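Lipoate-protein ligase 1 (Plasmodium falciparum, PDB 5T8U) is a lipoate-protein ligase whose catalytic domain of the lipoyl ligase A/B family binds lipoic acid. Local coordinates at residues R63-K69 with V87-F93. Residues are numbered along the deposited sequence; the frame is centred on the assembly and turned at random.
Sequences RSIIIGK and VLVARRF
Ile-65 ties its strand to the parallel strand 88-90 through both backbone groups: its N donates to Leu-88 O (2.9 Å), and its O accepts from Ala-90 N. Leu-88 N to Arg-63 O and Ile-67 N to Ala-90 O extend the pattern.

At the C-terminal end of the pair two arginines add side-chain bonds to backbone carbonyls. Arg-92 CG lies between its backbone N and carbonyl carbon (chi1 55°), and the extended chain brings the guanidinium back over Gly-68, whose CA sits 4.0 Å above the centre of one face. At the backbone angles of Gly-68 (143°/143°) a CB would be jammed against Ile-67 O, so glycine suits the place. At the guanidinium edge, NH2 makes a weak bond to Ile-66 O (3.2 Å), while Ile-66 CG2 packs on the arginine's CG. Gly-95 O and Gly-97 O accept from NH1 and probably steady this side chain, which touches lipoic acid. Arg-91 bends at chi3, placing NH1 3.0 Å from Lys-69 O in a weak bond; Gln-71 O and Cys-271 O grip this guanidinium further.

Branched Ile-65, Val-87 and Val-89 suit the sheet face packed on Ile-82 of helix 79-84, part of a right-handed beta-alpha-beta crossover. Ser-64, Ile-66 and small Ala-90 face helix 22-34; strand 64-66 is central, with 88-90 parallel on one side and 99-101 antiparallel on the other.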
# COMPACT_ATOMS: atom_id res chain seq x y z
N ARG A 63 13.07 5.72 -10.46
CA ARG A 63 13.38 4.29 -10.47
C ARG A 63 13.54 3.76 -9.05
O ARG A 63 14.46 4.15 -8.33
CB ARG A 63 14.66 4.05 -11.29
CG ARG A 63 14.55 4.56 -12.72
CD ARG A 63 15.81 4.34 -13.54
NE ARG A 63 16.87 5.29 -13.20
CZ ARG A 63 18.04 4.97 -12.65
NH1 ARG A 63 18.35 3.71 -12.36
NH2 ARG A 63 18.92 5.93 -12.38
N SER A 64 12.63 2.86 -8.65
CA SER A 64 12.60 2.40 -7.27
C SER A 64 12.07 0.98 -7.20
O SER A 64 11.38 0.50 -8.11
CB SER A 64 11.72 3.32 -6.40
OG SER A 64 12.04 4.68 -6.62
N ILE A 65 12.41 0.31 -6.10
CA ILE A 65 11.83 -0.98 -5.73
C ILE A 65 11.20 -0.81 -4.36
O ILE A 65 11.89 -0.45 -3.39
CB ILE A 65 12.89 -2.10 -5.69
CG1 ILE A 65 13.63 -2.21 -7.03
CG2 ILE A 65 12.24 -3.44 -5.33
CD1 ILE A 65 12.75 -2.63 -8.19
N ILE A 66 9.90 -1.04 -4.27
CA ILE A 66 9.17 -0.95 -3.01
C ILE A 66 8.71 -2.36 -2.65
O ILE A 66 8.02 -3.02 -3.44
CB ILE A 66 7.98 0.02 -3.10
CG1 ILE A 66 8.46 1.39 -3.60
CG2 ILE A 66 7.33 0.19 -1.74
CD1 ILE A 66 8.50 1.54 -5.11
N ILE A 67 9.09 -2.81 -1.46
CA ILE A 67 9.01 -4.22 -1.10
C ILE A 67 7.64 -4.54 -0.50
O ILE A 67 6.80 -5.17 -1.15
CB ILE A 67 10.14 -4.59 -0.12
CG1 ILE A 67 11.51 -4.29 -0.74
CG2 ILE A 67 10.06 -6.06 0.26
CD1 ILE A 67 12.67 -4.40 0.23
N GLY A 68 7.42 -4.13 0.74
CA GLY A 68 6.23 -4.52 1.48
C GLY A 68 6.55 -4.75 2.94
O GLY A 68 7.62 -5.27 3.27
N LYS A 69 5.62 -4.38 3.83
CA LYS A 69 5.93 -4.36 5.25
C LYS A 69 6.45 -5.70 5.76
O LYS A 69 7.26 -5.74 6.69
CB LYS A 69 4.68 -3.96 6.04
CG LYS A 69 4.83 -4.14 7.55
CD LYS A 69 3.72 -3.45 8.32
CE LYS A 69 3.30 -4.26 9.53
NZ LYS A 69 2.50 -3.47 10.50
N VAL A 87 19.16 2.12 -8.44
CA VAL A 87 17.74 2.12 -8.13
C VAL A 87 17.58 2.20 -6.62
O VAL A 87 18.27 1.50 -5.87
CB VAL A 87 17.05 0.86 -8.70
CG1 VAL A 87 15.60 0.77 -8.23
CG2 VAL A 87 17.11 0.88 -10.22
N LEU A 88 16.66 3.05 -6.17
CA LEU A 88 16.40 3.20 -4.75
C LEU A 88 15.55 2.05 -4.24
O LEU A 88 14.81 1.41 -4.99
CB LEU A 88 15.70 4.53 -4.47
CG LEU A 88 16.46 5.78 -4.93
CD1 LEU A 88 15.62 7.03 -4.75
CD2 LEU A 88 17.78 5.91 -4.18
N VAL A 89 15.68 1.77 -2.94
CA VAL A 89 14.98 0.67 -2.29
C VAL A 89 14.17 1.23 -1.13
O VAL A 89 14.63 2.13 -0.43
CB VAL A 89 15.97 -0.42 -1.80
CG1 VAL A 89 15.23 -1.54 -1.07
CG2 VAL A 89 16.76 -0.98 -2.98
N ALA A 90 12.97 0.69 -0.94
CA ALA A 90 12.10 1.16 0.13
C ALA A 90 11.20 0.02 0.59
O ALA A 90 10.97 -0.96 -0.13
CB ALA A 90 11.26 2.36 -0.31
N ARG A 91 10.68 0.17 1.81
CA ARG A 91 9.71 -0.75 2.38
C ARG A 91 8.51 0.06 2.85
O ARG A 91 8.65 0.94 3.70
CB ARG A 91 10.32 -1.54 3.55
CG ARG A 91 9.33 -2.43 4.30
CD ARG A 91 9.97 -3.06 5.53
NE ARG A 91 11.08 -3.94 5.18
CZ ARG A 91 10.98 -5.26 4.99
NH1 ARG A 91 9.81 -5.87 5.13
NH2 ARG A 91 12.05 -5.96 4.67
N ARG A 92 7.35 -0.23 2.29
CA ARG A 92 6.14 0.50 2.62
C ARG A 92 5.49 -0.09 3.87
O ARG A 92 5.91 -1.12 4.41
CB ARG A 92 5.16 0.49 1.45
CG ARG A 92 4.80 -0.90 0.95
CD ARG A 92 3.81 -0.85 -0.20
NE ARG A 92 3.40 -2.19 -0.61
CZ ARG A 92 4.03 -2.93 -1.51
NH1 ARG A 92 3.58 -4.14 -1.81
NH2 ARG A 92 5.12 -2.48 -2.12
N PHE A 93 4.44 0.58 4.35
CA PHE A 93 3.74 0.17 5.55
C PHE A 93 2.57 -0.77 5.27
O PHE A 93 2.01 -1.32 6.22
CB PHE A 93 3.22 1.41 6.30
CG PHE A 93 4.31 2.33 6.78
CD1 PHE A 93 5.39 1.84 7.48
CD2 PHE A 93 4.25 3.69 6.51
CE1 PHE A 93 6.40 2.68 7.92
CE2 PHE A 93 5.25 4.54 6.94
CZ PHE A 93 6.33 4.04 7.65